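Local structure of Fe(2+) transporter FeoB (Escherichia coli, 3I8S) at residues Lys3-Ile9 with Gln51-Leu57; Leu89-Val93 with Leu104-Leu108; Leu206-Glu210 with Ile244-Arg248. The protein drives GTP-dependent Fe(2+) uptake across the inner membrane, probably coupling GTP binding to channel opening through its cytosolic domain, the part present here without nucleotide. One frame throughout, in Å; residues are numbered along the deposited sequence. Where two conformers were deposited one is given.

Interaction 1. Residues Lys3-Ile9 with Gln51-Leu57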
loop_
_atom_site.group_PDB
_atom_site.type_symbol
_atom_site.label_atom_id
_atom_site.label_comp_id
_atom_site.label_asym_id
_atom_site.label_seq_id
_atom_site.Cartn_x
_atom_site.Cartn_y
_atom_site.Cartn_z
ATOM N N LYS A 3 6.223 12.025 17.775
ATOM C CA LYS A 3 7.136 11.167 16.986
ATOM C C LYS A 3 6.773 11.232 15.535
ATOM O O LYS A 3 5.695 11.691 15.175
ATOM C CB LYS A 3 7.099 9.714 17.464
ATOM C CG LYS A 3 7.434 9.551 18.916
ATOM C CD LYS A 3 8.780 10.114 19.176
ATOM C CE LYS A 3 9.155 10.002 20.618
ATOM N NZ LYS A 3 9.383 8.583 20.855
ATOM N N LEU A 4 7.675 10.749 14.680
ATOM C CA LEU A 4 7.284 10.480 13.298
ATOM C C LEU A 4 6.678 9.114 13.290
ATOM O O LEU A 4 7.334 8.157 13.708
ATOM C CB LEU A 4 8.487 10.523 12.346
ATOM C CG LEU A 4 8.198 10.355 10.872
ATOM C CD1 LEU A 4 7.421 11.553 10.249
ATOM C CD2 LEU A 4 9.542 10.147 10.105
ATOM N N THR A 5 5.418 9.013 12.845
ATOM C CA THR A 5 4.703 7.737 12.866
ATOM C C THR A 5 4.729 7.070 11.501
ATOM O O THR A 5 4.262 7.635 10.509
ATOM C CB THR A 5 3.254 7.937 13.307
ATOM O OG1 THR A 5 3.254 8.571 14.585
ATOM C CG2 THR A 5 2.505 6.590 13.394
ATOM N N ILE A 6 5.265 5.866 11.489
ATOM C CA ILE A 6 5.398 5.045 10.290
ATOM C C ILE A 6 4.641 3.713 10.428
ATOM O O ILE A 6 4.801 2.979 11.430
ATOM C CB ILE A 6 6.868 4.777 9.967
ATOM C CG1 ILE A 6 7.649 6.072 9.875
ATOM C CG2 ILE A 6 6.938 3.922 8.678
ATOM C CD1 ILE A 6 9.054 5.888 9.491
ATOM N N GLY A 7 3.793 3.411 9.421
ATOM C CA GLY A 7 3.097 2.132 9.327
ATOM C C GLY A 7 3.967 1.163 8.533
ATOM O O GLY A 7 4.414 1.520 7.414
ATOM N N LEU A 8 4.194 -0.027 9.074
ATOM C CA LEU A 8 4.902 -1.088 8.339
ATOM C C LEU A 8 3.915 -2.120 7.775
ATOM O O LEU A 8 3.093 -2.725 8.475
ATOM C CB LEU A 8 5.945 -1.699 9.235
ATOM C CG LEU A 8 6.916 -2.668 8.604
ATOM C CD1 LEU A 8 7.891 -1.904 7.656
ATOM C CD2 LEU A 8 7.585 -3.505 9.726
ATOM N N ILE A 9 3.923 -2.255 6.454
ATOM C CA ILE A 9 2.873 -3.009 5.801
ATOM C C ILE A 9 3.462 -3.825 4.660
ATOM O O ILE A 9 4.348 -3.344 3.932
ATOM C CB ILE A 9 1.761 -2.100 5.221
ATOM C CG1 ILE A 9 0.535 -3.006 4.863
ATOM C CG2 ILE A 9 2.360 -1.181 4.137
ATOM C CD1 ILE A 9 -0.793 -2.301 4.599
ATOM N N GLN A 51 12.896 10.848 15.533
ATOM C CA GLN A 51 12.455 9.831 16.464
ATOM C C GLN A 51 11.196 9.229 15.895
ATOM O O GLN A 51 10.218 9.939 15.631
ATOM C CB GLN A 51 12.182 10.474 17.838
ATOM C CG GLN A 51 13.426 10.960 18.486
ATOM C CD GLN A 51 14.463 9.871 18.536
ATOM O OE1 GLN A 51 14.143 8.694 18.797
ATOM N NE2 GLN A 51 15.702 10.231 18.238
ATOM N N VAL A 52 11.223 7.917 15.656
ATOM C CA VAL A 52 10.155 7.205 14.966
ATOM C C VAL A 52 9.402 6.200 15.860
ATOM O O VAL A 52 9.995 5.495 16.683
ATOM C CB VAL A 52 10.710 6.414 13.732
ATOM C CG1 VAL A 52 9.588 5.536 13.061
ATOM C CG2 VAL A 52 11.395 7.373 12.719
ATOM N N THR A 53 8.085 6.205 15.714
ATOM C CA THR A 53 7.228 5.123 16.187
ATOM C C THR A 53 6.854 4.342 14.964
ATOM O O THR A 53 6.282 4.897 14.021
ATOM C CB THR A 53 5.938 5.625 16.887
ATOM O OG1 THR A 53 6.295 6.374 18.070
ATOM C CG2 THR A 53 5.041 4.459 17.291
ATOM N N LEU A 54 7.137 3.049 15.015
ATOM C CA LEU A 54 6.861 2.094 13.945
ATOM C C LEU A 54 5.760 1.149 14.382
ATOM O O LEU A 54 5.906 0.428 15.356
ATOM C CB LEU A 54 8.139 1.291 13.628
ATOM C CG LEU A 54 8.127 0.368 12.429
ATOM C CD1 LEU A 54 7.928 1.237 11.167
ATOM C CD2 LEU A 54 9.430 -0.538 12.427
ATOM N N VAL A 55 4.659 1.169 13.655
ATOM C CA VAL A 55 3.489 0.353 13.922
ATOM C C VAL A 55 3.453 -0.789 12.918
ATOM O O VAL A 55 3.397 -0.571 11.683
ATOM C CB VAL A 55 2.178 1.208 13.824
ATOM C CG1 VAL A 55 0.967 0.310 14.099
ATOM C CG2 VAL A 55 2.238 2.396 14.776
ATOM N N ASP A 56 3.539 -1.998 13.421
ATOM C CA ASP A 56 3.602 -3.178 12.558
ATOM C C ASP A 56 2.187 -3.566 12.164
ATOM O O ASP A 56 1.413 -3.994 13.024
ATOM C CB ASP A 56 4.251 -4.333 13.308
ATOM C CG ASP A 56 4.382 -5.604 12.444
ATOM O OD1 ASP A 56 4.560 -5.523 11.220
ATOM O OD2 ASP A 56 4.351 -6.666 13.050
ATOM N N LEU A 57 1.847 -3.495 10.904
ATOM C CA LEU A 57 0.464 -3.834 10.521
ATOM C C LEU A 57 0.354 -5.331 10.135
ATOM O O LEU A 57 1.320 -5.920 9.647
ATOM C CB LEU A 57 0.015 -2.934 9.387
ATOM C CG LEU A 57 0.087 -1.430 9.600
ATOM C CD1 LEU A 57 -0.469 -0.712 8.399
ATOM C CD2 LEU A 57 -0.631 -1.062 10.917
#
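Leu4 N bonds Gln51 O at 2.8 Å and starts a ladder of six backbone hydrogen bonds, continuing through Thr53 N to Leu4 O, Ile6 N to Thr53 O, Val55 N to Ile6 O, Leu8 N to Val55 O and Leu57 N to Leu8 O. Leu4, Ile6 and Leu8 each give both N-H and C=O, the pattern of a parallel pair, and the strand axes diverge by 28°. Weaker CA-H...O contacts fill the rungs; Val52 CA lies 3.2 Å from Leu4 O.

These are neighbouring strands of the G-domain sheet: 4-10 runs into the P-loop, while Asp56 and Leu57 begin Asp-Leu-Pro-Gly, the G3 motif of GTPases. Asp56 OD1 has no hydrogen-bond partner in this nucleotide-free model, although the carboxylate lies beside Lys16.

Most apolar contacts lie on the Leu4, Ile6 and Leu8 face. Ile6 puts CD1 3.6 Å from Val52 CG1, and its CG2 branch meets Leu54 CD1 at 3.8 Å. Leu54 has CG anti to the backbone N (chi1 -172°), which with chi2 63° brings CD1 towards Ile6; Phe20 covers Leu54 and Leu8. Tyr80 packs on Thr5 and Val55 on the other face.

At the N-terminal end of the ladder, the bent Lys3 chain lays CD 3.7 Å from Gln51 CB and CG 3.5 Å from Thr53 OG1. Cut back to an alanine, it keeps CB by Thr53 OG1 but would probably leave Gln51 CB uncovered.

Interaction 2. Residues Leu89-Val93 with Leu104-Leu108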
loop_
_atom_site.group_PDB
_atom_site.type_symbol
_atom_site.label_atom_id
_atom_site.label_comp_id
_atom_site.label_asym_id
_atom_site.label_seq_id
_atom_site.Cartn_x
_atom_site.Cartn_y
_atom_site.Cartn_z
ATOM N N LEU A 89 4.354 5.373 5.229
ATOM C CA LEU A 89 4.316 3.920 5.284
ATOM C C LEU A 89 5.609 3.383 4.692
ATOM O O LEU A 89 6.165 3.972 3.747
ATOM C CB LEU A 89 3.177 3.390 4.434
ATOM C CG LEU A 89 1.797 3.836 4.773
ATOM C CD1 LEU A 89 0.868 3.198 3.714
ATOM C CD2 LEU A 89 1.516 3.389 6.193
ATOM N N ILE A 90 6.114 2.296 5.265
ATOM C CA ILE A 90 7.183 1.512 4.648
ATOM C C ILE A 90 6.504 0.251 4.222
ATOM O O ILE A 90 5.931 -0.496 5.050
ATOM C CB ILE A 90 8.380 1.203 5.590
ATOM C CG1 ILE A 90 9.067 2.529 5.949
ATOM C CG2 ILE A 90 9.376 0.214 4.902
ATOM C CD1 ILE A 90 10.059 2.387 7.035
ATOM N N ASN A 91 6.528 0.039 2.919
ATOM C CA ASN A 91 5.910 -1.108 2.299
ATOM C C ASN A 91 6.957 -2.135 1.973
ATOM O O ASN A 91 7.766 -1.910 1.087
ATOM C CB ASN A 91 5.142 -0.664 1.058
ATOM C CG ASN A 91 4.524 -1.827 0.264
ATOM O OD1 ASN A 91 4.141 -2.906 0.792
ATOM N ND2 ASN A 91 4.392 -1.581 -1.021
ATOM N N VAL A 92 6.959 -3.217 2.729
ATOM C CA VAL A 92 7.947 -4.316 2.558
ATOM C C VAL A 92 7.504 -5.217 1.434
ATOM O O VAL A 92 6.420 -5.795 1.501
ATOM C CB VAL A 92 8.184 -5.067 3.853
ATOM C CG1 VAL A 92 9.303 -6.051 3.635
ATOM C CG2 VAL A 92 8.511 -4.064 4.978
ATOM N N VAL A 93 8.306 -5.288 0.375
ATOM C CA VAL A 93 7.948 -5.982 -0.852
ATOM C C VAL A 93 8.932 -7.086 -1.121
ATOM O O VAL A 93 10.123 -6.869 -1.167
ATOM C CB VAL A 93 7.888 -4.997 -2.070
ATOM C CG1 VAL A 93 7.812 -5.776 -3.445
ATOM C CG2 VAL A 93 6.732 -4.001 -1.857
ATOM N N LEU A 104 -0.842 -4.838 -3.383
ATOM C CA LEU A 104 -0.912 -4.003 -2.187
ATOM C C LEU A 104 -0.251 -2.631 -2.387
ATOM O O LEU A 104 -0.818 -1.609 -2.107
ATOM C CB LEU A 104 -0.235 -4.711 -1.016
ATOM C CG LEU A 104 -0.251 -3.963 0.327
ATOM C CD1 LEU A 104 -1.661 -3.592 0.829
ATOM C CD2 LEU A 104 0.483 -4.866 1.403
ATOM N N THR A 105 0.969 -2.628 -2.890
ATOM C CA THR A 105 1.670 -1.403 -3.174
ATOM C C THR A 105 0.829 -0.401 -3.990
ATOM O O THR A 105 0.734 0.790 -3.633
ATOM C CB THR A 105 2.988 -1.696 -3.917
ATOM O OG1 THR A 105 3.675 -2.826 -3.332
ATOM C CG2 THR A 105 3.854 -0.444 -3.880
ATOM N N LEU A 106 0.238 -0.873 -5.066
ATOM C CA LEU A 106 -0.582 -0.006 -5.915
ATOM C C LEU A 106 -1.750 0.561 -5.145
ATOM O O LEU A 106 -2.110 1.691 -5.350
ATOM C CB LEU A 106 -1.031 -0.663 -7.194
ATOM C CG LEU A 106 -0.121 -0.319 -8.398
ATOM C CD1 LEU A 106 1.322 -0.602 -8.127
ATOM C CD2 LEU A 106 -0.627 -1.043 -9.694
ATOM N N GLN A 107 -2.363 -0.228 -4.254
ATOM C CA GLN A 107 -3.461 0.291 -3.438
ATOM C C GLN A 107 -2.994 1.438 -2.557
ATOM O O GLN A 107 -3.686 2.446 -2.446
ATOM C CB GLN A 107 -4.106 -0.810 -2.582
ATOM C CG GLN A 107 -4.730 -1.939 -3.396
ATOM C CD GLN A 107 -6.192 -2.249 -3.008
ATOM O OE1 GLN A 107 -6.462 -3.005 -2.059
ATOM N NE2 GLN A 107 -7.131 -1.658 -3.743
ATOM N N LEU A 108 -1.837 1.285 -1.922
ATOM C CA LEU A 108 -1.262 2.321 -1.051
ATOM C C LEU A 108 -0.989 3.584 -1.841
ATOM O O LEU A 108 -1.331 4.667 -1.401
ATOM C CB LEU A 108 0.043 1.888 -0.396
ATOM C CG LEU A 108 -0.045 0.628 0.428
ATOM C CD1 LEU A 108 1.340 0.297 0.837
ATOM C CD2 LEU A 108 -0.982 0.886 1.594
#
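Asn91 and Leu108 bury the most surface here, and they meet through carbon: Leu108 CD1 stands 3.9 Å from Asn91 CB and equally close to Asn91 CG. With its CG anti to the backbone N (chi1 176°), Asn91 extends its side chain from strand 88-94 towards helix 98-111, where the amide end comes up against Thr105, the two side chains crossing at about a right angle. Leu104 CD2 flanks the same amide.

Leu108 works as a fork. While CD1 serves Asn91, the other branch, CD2, touches Leu89 CD1 at 3.6 Å, so one leucine of the helix spans two residues that project from the same face of the strand. Leu89 points at the helix as Asn91 does, whereas Ile90 and Val92 between and beyond them point away and pack on Leu8 of strand 4-10. Ile9 and Cys115, from the strands on either side of 88-94, also touch Leu108.

Strand and helix run nearly antiparallel, at 162°, with axes 9.9 Å apart. This is the first half of the beta-alpha-beta unit that ends in strand 115-120, a building block of the P-loop GTPase fold. At the far end Val93 CG2 lies 3.6 Å from Thr105 OG1, a hydroxyl that also makes a weak hydrogen bond to Asn101 O within its own helix.

The contact is therefore mixed, Asn91 and Thr105 giving about as much surface as the leucines. Within it the amide end of Asn91 lies against the Thr105 hydroxyl, which puts polar groups of strand and helix side by side in buried surroundings.

Interaction 3. Residues Leu206-Glu210 with Ile244-Arg248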
loop_
_atom_site.group_PDB
_atom_site.type_symbol
_atom_site.label_atom_id
_atom_site.label_comp_id
_atom_site.label_asym_id
_atom_site.label_seq_id
_atom_site.Cartn_x
_atom_site.Cartn_y
_atom_site.Cartn_z
ATOM N N LEU A 206 -14.084 3.929 -6.002
ATOM C CA LEU A 206 -13.715 2.784 -6.852
ATOM C C LEU A 206 -13.848 1.468 -6.077
ATOM O O LEU A 206 -14.340 0.480 -6.608
ATOM C CB LEU A 206 -12.292 2.951 -7.379
ATOM C CG LEU A 206 -12.074 3.650 -8.714
ATOM C CD1 LEU A 206 -10.628 3.453 -9.154
ATOM C CD2 LEU A 206 -13.047 3.139 -9.802
ATOM N N GLN A 207 -13.468 1.467 -4.788
ATOM C CA GLN A 207 -13.626 0.276 -3.975
ATOM C C GLN A 207 -15.091 -0.114 -3.865
ATOM O O GLN A 207 -15.431 -1.307 -3.918
ATOM C CB GLN A 207 -13.011 0.469 -2.586
ATOM C CG GLN A 207 -11.523 0.641 -2.647
ATOM C CD GLN A 207 -10.863 -0.632 -3.067
ATOM O OE1 GLN A 207 -10.199 -0.694 -4.081
ATOM N NE2 GLN A 207 -11.059 -1.688 -2.258
ATOM N N MET A 208 -15.971 0.875 -3.727
ATOM C CA MET A 208 -17.399 0.578 -3.580
ATOM C C MET A 208 -17.965 -0.004 -4.890
ATOM O O MET A 208 -18.771 -0.938 -4.878
ATOM C CB MET A 208 -18.177 1.844 -3.211
ATOM C CG MET A 208 -17.905 2.422 -1.820
ATOM S SD MET A 208 -18.727 4.031 -1.656
ATOM C CE MET A 208 -20.416 3.502 -1.684
ATOM N N LEU A 209 -17.553 0.562 -6.002
ATOM C CA LEU A 209 -17.953 0.041 -7.322
ATOM C C LEU A 209 -17.439 -1.395 -7.560
ATOM O O LEU A 209 -18.099 -2.187 -8.221
ATOM C CB LEU A 209 -17.434 0.955 -8.430
ATOM C CG LEU A 209 -17.991 2.388 -8.428
ATOM C CD1 LEU A 209 -17.205 3.320 -9.373
ATOM C CD2 LEU A 209 -19.471 2.367 -8.776
ATOM N N GLU A 210 -16.262 -1.707 -7.033
ATOM C CA GLU A 210 -15.721 -3.050 -7.090
ATOM C C GLU A 210 -16.502 -4.045 -6.214
ATOM O O GLU A 210 -16.390 -5.252 -6.414
ATOM C CB GLU A 210 -14.211 -3.042 -6.765
ATOM C CG GLU A 210 -13.534 -4.325 -7.190
ATOM C CD GLU A 210 -12.061 -4.374 -6.845
ATOM O OE1 GLU A 210 -11.643 -3.694 -5.866
ATOM O OE2 GLU A 210 -11.329 -5.106 -7.585
ATOM N N ILE A 244 -12.252 -2.891 -13.146
ATOM C CA ILE A 244 -11.449 -2.254 -12.078
ATOM C C ILE A 244 -10.261 -3.153 -11.782
ATOM O O ILE A 244 -9.124 -2.725 -11.868
ATOM C CB ILE A 244 -12.268 -1.982 -10.799
ATOM C CG1 ILE A 244 -13.401 -1.000 -11.062
ATOM C CG2 ILE A 244 -11.377 -1.400 -9.660
ATOM C CD1 ILE A 244 -14.416 -0.869 -9.873
ATOM N N ALA A 245 -10.531 -4.424 -11.495
ATOM C CA ALA A 245 -9.462 -5.379 -11.151
ATOM C C ALA A 245 -8.480 -5.563 -12.297
ATOM O O ALA A 245 -7.260 -5.558 -12.067
ATOM C CB ALA A 245 -10.060 -6.729 -10.709
ATOM N N ASP A 246 -9.001 -5.678 -13.524
ATOM C CA ASP A 246 -8.190 -5.962 -14.705
ATOM C C ASP A 246 -7.240 -4.775 -14.978
ATOM O O ASP A 246 -6.074 -4.979 -15.298
ATOM C CB ASP A 246 -9.077 -6.279 -15.934
ATOM C CG ASP A 246 -9.545 -7.757 -15.982
ATOM O OD1 ASP A 246 -8.945 -8.623 -15.304
ATOM O OD2 ASP A 246 -10.511 -8.070 -16.729
ATOM N N ALA A 247 -7.735 -3.545 -14.810
ATOM C CA ALA A 247 -6.881 -2.345 -14.957
ATOM C C ALA A 247 -5.667 -2.452 -14.011
ATOM O O ALA A 247 -4.534 -2.188 -14.400
ATOM C CB ALA A 247 -7.659 -1.055 -14.683
ATOM N N ARG A 248 -5.918 -2.866 -12.769
ATOM C CA ARG A 248 -4.833 -3.007 -11.779
ATOM C C ARG A 248 -3.823 -4.041 -12.184
ATOM O O ARG A 248 -2.627 -3.762 -12.219
ATOM C CB ARG A 248 -5.393 -3.306 -10.380
ATOM C CG ARG A 248 -6.153 -2.143 -9.839
ATOM C CD ARG A 248 -7.003 -2.507 -8.608
ATOM N NE ARG A 248 -7.764 -1.352 -8.174
ATOM C CZ ARG A 248 -8.707 -1.408 -7.232
ATOM N NH1 ARG A 248 -8.987 -2.561 -6.652
ATOM N NH2 ARG A 248 -9.353 -0.314 -6.882
#
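Arg248 reaches from helix 240-259 to Gln207 and Glu210 on helix 198-210, joining two helices of the FeoB cytosolic helical domain. The short axes stand 11.4 Å apart at 120°; Ile244 packs directly on the opposing helix, and the longer Gln207, Glu210 and Arg248 chains span the rest.

Arg248, extended from CG to NE, uses all three of its nitrogens. NH2 donates to Gln207 OE1 at 3.0 Å, arriving nearly in line with the amide C=O, and the amide and guanidinium planes are 13° apart. NH1 makes a salt bridge to Glu210 OE1, also at 3.0 Å, but here the flat groups stand 80° to each other and the donor comes from above the carboxylate plane, so this is no two-pronged, coplanar pair. Both bonds are bent at the hydrogen, their acceptors somewhat out of the guanidinium plane. NH1 has a second partner in Tyr103 OH, and NE bonds Tyr177 OH. The charge is thus held from several sides, which would be expected to fix the rotation of the guanidinium.

Gln207 is well occupied too: NE2 donates to Asp212 OD2 and Thr64 OG1, and OE1 also accepts from Gln107 NE2 of the G domain, a doubtful bond because Gln107 has two conformers.

Ile244 supplies the apolar part. Its CG2 sits over the centre of the Arg248 guanidinium, 3.5 Å above the plane. The other branch turns to the opposing helix: CD1 is 3.8 Å from Leu209 CB and 3.5 Å from Leu206 O, the carbonyl that accepts the helical hydrogen bond of Glu210 N at 2.9 Å.

From the N terminus, interaction 1 closes first, bringing residues 51-57 back to 3-9 across 41 residues that include the P-loop, helix 16-24 and two strands. Interaction 2 then closes over the ten residues between 89-93 and 104-108, six of them already helical, and interaction 3 closes 33 residues within the helical domain. The three loops follow in series; none nests or crosses. Strands 4-10 and 88-94 are sheet neighbours, so interactions 1 and 2 meet directly, through Gly7 O and Ile90 N among others. Interaction 2 touches interaction 3 where helix 98-111 meets the helical domain. Interactions 1 and 3 stay apart, nearest atoms about 12 Å.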